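Local coordinates for transcriptional regulator, LacI family (Corynebacterium glutamicum, PDB 3H5T), which probably acts as an inositol-dependent transcriptional activator of the inositol phosphate synthase gene and regulates cell wall biogenesis by binding a palindromic promoter motif, at residues I194-D200 / V242-W248; L269-L273 / L298-G302. One frame throughout, in Å; residues are numbered along the deposited sequence.

Contact 1. Residues I194-D200 / V242-W248; sequences ILSIRLD and VPIMECW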
ATOM      1  N   ILE A 194     -16.467  12.633  -4.994  1.00 27.29           N
ATOM      2  CA  ILE A 194     -15.180  11.948  -4.899  1.00 25.98           C
ATOM      3  C   ILE A 194     -14.513  12.252  -3.561  1.00 27.29           C
ATOM      4  O   ILE A 194     -14.623  13.364  -3.057  1.00 29.61           O
ATOM      5  CB  ILE A 194     -14.231  12.384  -6.035  1.00 23.57           C
ATOM      6  CG1 ILE A 194     -14.809  11.957  -7.390  1.00 24.96           C
ATOM      7  CG2 ILE A 194     -12.858  11.777  -5.833  1.00 22.16           C
ATOM      8  CD1 ILE A 194     -13.994  12.406  -8.596  1.00 22.74           C
ATOM      9  N   LEU A 195     -13.839  11.258  -2.986  1.00 26.38           N
ATOM     10  CA  LEU A 195     -13.132  11.428  -1.716  1.00 27.17           C
ATOM     11  C   LEU A 195     -11.670  11.037  -1.901  1.00 27.18           C
ATOM     12  O   LEU A 195     -11.368  10.046  -2.568  1.00 27.34           O
ATOM     13  CB  LEU A 195     -13.756  10.558  -0.616  1.00 26.33           C
ATOM     14  CG  LEU A 195     -15.128  11.000  -0.111  1.00 24.96           C
ATOM     15  CD1 LEU A 195     -15.642  10.038   0.946  1.00 24.72           C
ATOM     16  CD2 LEU A 195     -15.017  12.394   0.457  1.00 24.67           C
ATOM     17  N   SER A 196     -10.767  11.808  -1.301  1.00 25.48           N
ATOM     18  CA  SER A 196      -9.335  11.548  -1.415  1.00 22.59           C
ATOM     19  C   SER A 196      -8.583  11.780  -0.128  1.00 20.20           C
ATOM     20  O   SER A 196      -9.086  12.430   0.796  1.00 19.59           O
ATOM     21  CB  SER A 196      -8.708  12.461  -2.472  1.00 24.43           C
ATOM     22  OG  SER A 196      -9.017  12.023  -3.781  1.00 32.48           O
ATOM     23  N   ILE A 197      -7.366  11.250  -0.073  1.00 17.92           N
ATOM     24  CA  ILE A 197      -6.510  11.484   1.081  1.00 18.35           C
ATOM     25  C   ILE A 197      -5.513  12.571   0.649  1.00 17.28           C
ATOM     26  O   ILE A 197      -5.680  13.158  -0.420  1.00 18.72           O
ATOM     27  CB  ILE A 197      -5.810  10.179   1.573  1.00 19.30           C
ATOM     28  CG1 ILE A 197      -5.147   9.424   0.422  1.00 16.78           C
ATOM     29  CG2 ILE A 197      -6.838   9.279   2.249  1.00 18.92           C
ATOM     30  CD1 ILE A 197      -4.315   8.262   0.901  1.00 15.37           C
ATOM     31  N   ARG A 198      -4.489  12.842   1.452  1.00 18.05           N
ATOM     32  CA  ARG A 198      -3.530  13.918   1.158  1.00 17.10           C
ATOM     33  C   ARG A 198      -3.146  14.189  -0.297  1.00 18.05           C
ATOM     34  O   ARG A 198      -2.590  13.334  -0.979  1.00 18.99           O
ATOM     35  CB  ARG A 198      -2.258  13.727   1.973  1.00 17.92           C
ATOM     36  CG  ARG A 198      -1.426  15.000   2.117  1.00 16.60           C
ATOM     37  CD  ARG A 198      -0.282  14.787   3.085  1.00 14.84           C
ATOM     38  NE  ARG A 198      -0.744  14.150   4.320  1.00 14.92           N
ATOM     39  CZ  ARG A 198      -0.217  13.037   4.824  1.00 13.73           C
ATOM     40  NH1 ARG A 198       0.790  12.438   4.210  1.00 11.81           N
ATOM     41  NH2 ARG A 198      -0.705  12.512   5.934  1.00 13.81           N
ATOM     42  N   LEU A 199      -3.442  15.403  -0.757  1.00 18.17           N
ATOM     43  CA  LEU A 199      -3.126  15.816  -2.121  1.00 18.79           C
ATOM     44  C   LEU A 199      -1.864  16.689  -2.195  1.00 20.39           C
ATOM     45  O   LEU A 199      -1.226  16.758  -3.246  1.00 21.43           O
ATOM     46  CB  LEU A 199      -4.319  16.566  -2.742  1.00 13.98           C
ATOM     47  CG  LEU A 199      -5.520  15.720  -3.223  1.00 14.51           C
ATOM     48  CD1 LEU A 199      -6.786  16.578  -3.366  1.00  8.16           C
ATOM     49  CD2 LEU A 199      -5.167  15.056  -4.549  1.00 12.75           C
ATOM     50  N   ASP A 200      -1.498  17.340  -1.090  1.00 20.20           N
ATOM     51  CA  ASP A 200      -0.323  18.206  -1.078  1.00 23.26           C
ATOM     52  C   ASP A 200       0.225  18.476   0.332  1.00 24.04           C
ATOM     53  O   ASP A 200      -0.381  18.078   1.324  1.00 25.12           O
ATOM     54  CB  ASP A 200      -0.658  19.542  -1.755  1.00 24.33           C
ATOM     55  CG  ASP A 200       0.512  20.103  -2.544  1.00 28.11           C
ATOM     56  OD1 ASP A 200       1.677  19.790  -2.200  1.00 28.41           O
ATOM     57  OD2 ASP A 200       0.269  20.864  -3.505  1.00 30.73           O
ATOM     58  N   VAL A 242     -18.970  17.866 -10.009  1.00 37.29           N
ATOM     59  CA  VAL A 242     -18.555  16.771  -9.140  1.00 34.53           C
ATOM     60  C   VAL A 242     -17.714  17.240  -7.955  1.00 32.12           C
ATOM     61  O   VAL A 242     -16.527  17.521  -8.093  1.00 31.92           O
ATOM     62  CB  VAL A 242     -17.748  15.712  -9.929  1.00 35.35           C
ATOM     63  CG1 VAL A 242     -17.413  14.535  -9.021  1.00 35.85           C
ATOM     64  CG2 VAL A 242     -18.537  15.246 -11.139  1.00 33.03           C
ATOM     65  N   PRO A 243     -18.322  17.310  -6.765  1.00 30.10           N
ATOM     66  CA  PRO A 243     -17.615  17.747  -5.558  1.00 29.81           C
ATOM     67  C   PRO A 243     -16.480  16.795  -5.167  1.00 30.32           C
ATOM     68  O   PRO A 243     -16.597  15.579  -5.315  1.00 30.51           O
ATOM     69  CB  PRO A 243     -18.725  17.797  -4.518  1.00 29.93           C
ATOM     70  CG  PRO A 243     -19.624  16.683  -4.951  1.00 29.31           C
ATOM     71  CD  PRO A 243     -19.689  16.867  -6.445  1.00 28.25           C
ATOM     72  N   ILE A 244     -15.388  17.363  -4.664  1.00 30.33           N
ATOM     73  CA  ILE A 244     -14.219  16.589  -4.261  1.00 29.54           C
ATOM     74  C   ILE A 244     -13.720  16.996  -2.877  1.00 28.63           C
ATOM     75  O   ILE A 244     -13.235  18.107  -2.695  1.00 30.10           O
ATOM     76  CB  ILE A 244     -13.068  16.782  -5.280  1.00 30.43           C
ATOM     77  CG1 ILE A 244     -13.498  16.245  -6.648  1.00 31.62           C
ATOM     78  CG2 ILE A 244     -11.802  16.081  -4.794  1.00 30.90           C
ATOM     79  CD1 ILE A 244     -12.527  16.554  -7.765  1.00 32.72           C
ATOM     80  N   MET A 245     -13.838  16.102  -1.901  1.00 26.69           N
ATOM     81  CA  MET A 245     -13.364  16.405  -0.557  1.00 25.09           C
ATOM     82  C   MET A 245     -12.168  15.540  -0.165  1.00 24.52           C
ATOM     83  O   MET A 245     -11.981  14.440  -0.684  1.00 24.15           O
ATOM     84  CB  MET A 245     -14.496  16.249   0.464  1.00 22.84           C
ATOM     85  CG  MET A 245     -15.602  17.291   0.289  1.00 19.91           C
ATOM     86  SD  MET A 245     -16.388  17.758   1.827  1.00 11.51           S
ATOM     87  CE  MET A 245     -17.430  19.074   1.244  1.00 15.17           C
ATOM     88  N   GLU A 246     -11.363  16.049   0.762  1.00 24.49           N
ATOM     89  CA  GLU A 246     -10.166  15.349   1.205  1.00 23.69           C
ATOM     90  C   GLU A 246      -9.927  15.423   2.709  1.00 24.43           C
ATOM     91  O   GLU A 246     -10.470  16.287   3.395  1.00 24.98           O
ATOM     92  CB  GLU A 246      -8.949  15.927   0.461  1.00 22.38           C
ATOM     93  CG  GLU A 246      -7.764  16.350   1.333  1.00 21.90           C
ATOM     94  CD  GLU A 246      -6.654  17.035   0.542  1.00 20.91           C
ATOM     95  OE1 GLU A 246      -6.966  17.884  -0.318  1.00 20.08           O
ATOM     96  OE2 GLU A 246      -5.468  16.739   0.788  1.00 16.81           O
ATOM     97  N   CYS A 247      -9.134  14.482   3.215  1.00 23.99           N
ATOM     98  CA  CYS A 247      -8.748  14.479   4.616  1.00 24.82           C
ATOM     99  C   CYS A 247      -7.231  14.347   4.606  1.00 25.01           C
ATOM    100  O   CYS A 247      -6.673  13.331   4.180  1.00 27.28           O
ATOM    101  CB  CYS A 247      -9.429  13.343   5.406  1.00 26.66           C
ATOM    102  SG  CYS A 247      -9.238  11.649   4.834  1.00 30.64           S
ATOM    103  N   TRP A 248      -6.563  15.407   5.038  1.00 23.60           N
ATOM    104  CA  TRP A 248      -5.108  15.441   5.051  1.00 23.55           C
ATOM    105  C   TRP A 248      -4.503  14.259   5.810  1.00 24.27           C
ATOM    106  O   TRP A 248      -3.512  13.670   5.376  1.00 24.67           O
ATOM    107  CB  TRP A 248      -4.640  16.754   5.659  1.00 21.67           C
ATOM    108  CG  TRP A 248      -3.286  17.154   5.216  1.00 20.65           C
ATOM    109  CD1 TRP A 248      -2.935  17.611   3.985  1.00 20.98           C
ATOM    110  CD2 TRP A 248      -2.095  17.155   6.005  1.00 20.01           C
ATOM    111  NE1 TRP A 248      -1.593  17.905   3.957  1.00 23.90           N
ATOM    112  CE2 TRP A 248      -1.052  17.631   5.186  1.00 21.48           C
ATOM    113  CE3 TRP A 248      -1.806  16.795   7.330  1.00 20.58           C
ATOM    114  CZ2 TRP A 248       0.265  17.764   5.644  1.00 21.24           C
ATOM    115  CZ3 TRP A 248      -0.496  16.925   7.788  1.00 20.11           C
ATOM    116  CH2 TRP A 248       0.523  17.406   6.943  1.00 20.14           C
TER
HETATM  117  O   HOH W   1      -3.923  11.477   3.961  1.00 20.16           O

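Contact 2. Residues L269-L273 / L298-G302; sequences LTAVL and LSLTG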
ATOM      1  N   LEU A 269     -26.313  13.493  -3.830  1.00 39.53           N
ATOM      2  CA  LEU A 269     -25.404  12.511  -4.425  1.00 37.15           C
ATOM      3  C   LEU A 269     -25.943  11.085  -4.340  1.00 36.52           C
ATOM      4  O   LEU A 269     -26.490  10.665  -3.315  1.00 35.34           O
ATOM      5  CB  LEU A 269     -24.019  12.572  -3.761  1.00 37.24           C
ATOM      6  CG  LEU A 269     -23.135  13.812  -3.974  1.00 36.94           C
ATOM      7  CD1 LEU A 269     -21.876  13.676  -3.142  1.00 35.79           C
ATOM      8  CD2 LEU A 269     -22.782  13.972  -5.446  1.00 35.67           C
ATOM      9  N   THR A 270     -25.776  10.341  -5.429  1.00 34.88           N
ATOM     10  CA  THR A 270     -26.244   8.964  -5.488  1.00 34.54           C
ATOM     11  C   THR A 270     -25.088   7.972  -5.371  1.00 34.95           C
ATOM     12  O   THR A 270     -25.304   6.791  -5.080  1.00 35.49           O
ATOM     13  CB  THR A 270     -27.001   8.693  -6.808  1.00 33.55           C
ATOM     14  OG1 THR A 270     -26.104   8.838  -7.916  1.00 32.56           O
ATOM     15  CG2 THR A 270     -28.159   9.675  -6.969  1.00 31.42           C
ATOM     16  N   ALA A 271     -23.868   8.455  -5.594  1.00 33.33           N
ATOM     17  CA  ALA A 271     -22.685   7.601  -5.519  1.00 32.76           C
ATOM     18  C   ALA A 271     -21.448   8.367  -5.074  1.00 32.54           C
ATOM     19  O   ALA A 271     -21.346   9.575  -5.295  1.00 33.32           O
ATOM     20  CB  ALA A 271     -22.423   6.949  -6.869  1.00 31.09           C
ATOM     21  N   VAL A 272     -20.511   7.654  -4.451  1.00 29.40           N
ATOM     22  CA  VAL A 272     -19.266   8.255  -3.985  1.00 27.62           C
ATOM     23  C   VAL A 272     -18.082   7.373  -4.363  1.00 28.51           C
ATOM     24  O   VAL A 272     -17.999   6.220  -3.932  1.00 28.45           O
ATOM     25  CB  VAL A 272     -19.264   8.441  -2.447  1.00 26.94           C
ATOM     26  CG1 VAL A 272     -17.854   8.765  -1.954  1.00 25.83           C
ATOM     27  CG2 VAL A 272     -20.226   9.554  -2.055  1.00 25.39           C
ATOM     28  N   LEU A 273     -17.173   7.909  -5.176  1.00 27.38           N
ATOM     29  CA  LEU A 273     -15.983   7.163  -5.579  1.00 25.76           C
ATOM     30  C   LEU A 273     -14.809   7.571  -4.695  1.00 25.46           C
ATOM     31  O   LEU A 273     -14.450   8.742  -4.634  1.00 26.29           O
ATOM     32  CB  LEU A 273     -15.636   7.431  -7.051  1.00 24.37           C
ATOM     33  CG  LEU A 273     -14.353   6.756  -7.557  1.00 22.71           C
ATOM     34  CD1 LEU A 273     -14.469   6.451  -9.031  1.00 20.10           C
ATOM     35  CD2 LEU A 273     -13.149   7.640  -7.275  1.00 21.39           C
ATOM     36  N   LEU A 298     -26.765   4.593  -1.040  1.00 42.20           N
ATOM     37  CA  LEU A 298     -25.623   5.186  -1.729  1.00 40.47           C
ATOM     38  C   LEU A 298     -24.708   4.119  -2.343  1.00 38.95           C
ATOM     39  O   LEU A 298     -24.446   3.086  -1.728  1.00 37.76           O
ATOM     40  CB  LEU A 298     -24.835   6.036  -0.717  1.00 40.04           C
ATOM     41  CG  LEU A 298     -23.851   7.137  -1.131  1.00 40.91           C
ATOM     42  CD1 LEU A 298     -22.661   6.542  -1.842  1.00 39.53           C
ATOM     43  CD2 LEU A 298     -24.569   8.157  -2.006  1.00 40.05           C
ATOM     44  N   SER A 299     -24.240   4.365  -3.561  1.00 37.06           N
ATOM     45  CA  SER A 299     -23.325   3.438  -4.219  1.00 36.98           C
ATOM     46  C   SER A 299     -21.909   3.975  -4.010  1.00 37.38           C
ATOM     47  O   SER A 299     -21.646   5.156  -4.255  1.00 37.50           O
ATOM     48  CB  SER A 299     -23.622   3.348  -5.717  1.00 36.84           C
ATOM     49  OG  SER A 299     -24.855   2.702  -5.953  1.00 37.63           O
ATOM     50  N   LEU A 300     -20.998   3.124  -3.548  1.00 36.53           N
ATOM     51  CA  LEU A 300     -19.629   3.569  -3.321  1.00 35.87           C
ATOM     52  C   LEU A 300     -18.594   2.591  -3.861  1.00 34.51           C
ATOM     53  O   LEU A 300     -18.833   1.388  -3.922  1.00 35.48           O
ATOM     54  CB  LEU A 300     -19.392   3.827  -1.827  1.00 35.59           C
ATOM     55  CG  LEU A 300     -19.185   2.661  -0.868  1.00 35.78           C
ATOM     56  CD1 LEU A 300     -17.826   2.079  -1.114  1.00 37.76           C
ATOM     57  CD2 LEU A 300     -19.264   3.132   0.578  1.00 36.71           C
ATOM     58  N   THR A 301     -17.445   3.124  -4.256  1.00 32.93           N
ATOM     59  CA  THR A 301     -16.362   2.317  -4.793  1.00 31.35           C
ATOM     60  C   THR A 301     -15.098   2.580  -3.984  1.00 30.05           C
ATOM     61  O   THR A 301     -14.946   3.641  -3.383  1.00 30.06           O
ATOM     62  CB  THR A 301     -16.094   2.660  -6.274  1.00 32.57           C
ATOM     63  OG1 THR A 301     -17.305   2.523  -7.028  1.00 34.56           O
ATOM     64  CG2 THR A 301     -15.068   1.718  -6.854  1.00 35.71           C
ATOM     65  N   GLY A 302     -14.200   1.601  -3.959  1.00 28.49           N
ATOM     66  CA  GLY A 302     -12.963   1.753  -3.225  1.00 27.08           C
ATOM     67  C   GLY A 302     -11.767   1.484  -4.116  1.00 27.13           C
ATOM     68  O   GLY A 302     -11.922   1.346  -5.327  1.00 26.97           O
TER

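Contact 1. Residues I194-D200 / V242-W248
Arg198 lies over one face of the Trp248 indole. Its CG, anti to the backbone N (chi1 -160°), carries the chain across the ring, with CD 3.8 Å from the centroid of the five-membered ring in a CH-pi contact. A bend at chi3 then sets CZ 4.6 Å from the centroid of the six-membered ring, a cation-pi contact close to the ring normal, although the guanidinium plane is turned 57° from the indole plane. NE and NH2 both make weak hydrogen bonds to Trp248 O, which also accepts one from a water that in turn accepts from Arg198 N. At the indole edge, Trp248 NE1 donates to Asp200 O at 2.9 Å, which helps to set the ring's rotation. Glu246 reaches the same turn with an extended chain beyond CG; Leu199 N donates a hydrogen bond to its OE2 at 2.9 Å, arriving from above the carboxylate plane, while Arg212 forms a salt bridge with OE1. Upstream the backbones pair in parallel, Ile194 N with Pro243 O and onward to Cys247 N with Ser196 O, and Leu195 CD2 leans on Met245 CB at 3.9 Å. Ser196 and Ile244 face helix 221-235, whereas Leu195 and Met245 face helix 252-265. Arg198 also forms a salt bridge with Glu77, just after strand 70-75 of the other sheet, so the contact reaches across to the other lobe of the bilobed fold.

Contact 2. Residues L269-L273 / L298-G302
Leu298 lies over the backbone at the start of strand 271-274, reaching it with both methyls. Its CG stands anti to the backbone N (chi1 -161°), and chi2 of -66° spreads the branches along the neighbouring segment. CD2 packs against the backbone on both sides of Thr270, near Leu269 O and 3.4 Å from Thr270 C, while CD1 meets CG2 of Val272 at 3.9 Å. Val272 presents that branch because its CG1 takes the position anti to N, leaving CG2 beside the backbone N. The strands themselves run nearly parallel. Ser299 N donates almost straight to Thr270 O, Val272 N to Ser299 O at 2.8 Å, and Thr301 N to Val272 O. This pairing closes a beta-alpha-beta crossover, in which helix 277-289 links the two strands, a recurrent unit of the periplasmic-binding-protein fold found in LacI-family regulators. The helix covers the face bearing Leu300, whose CG sits between the backbone N and the carbonyl carbon (chi1 77°); from there its side chain leads off toward Ala280, Val283 and Leu284, while CB stays 3.5 Å from Val272 O. The reverse face begins with two small residues: CB of Ala271 and CB of Ser299 stand 4.0 Å apart, and Leu273 and Thr301 follow on the same side beneath helix 178-186. Ser299 OG is hydrogen-bonded to Val357 O near the chain's end, and Thr270 OG1 to His189 ND1.

Both contacts are buried strand pairs of the same sheet, with centres about 14 Å apart. Strands 192-197 and 271-274 are neighbours within it: Leu195 N probably hydrogen-bonds Leu273 O, and Leu195 CD1 packs on Val272 CG1. Helices 252-265 and 277-289 cover the face that Leu195 and Val272 share. Contact 2 reaches an edge strand of the sheet within this chain, 299-302, and is almost wholly backbone pairing and aliphatic packing. Contact 1 begins in the same way but runs past the strand ends into a polar turn, where charged and aromatic side chains meet in place of the aliphatic packing of contact 2.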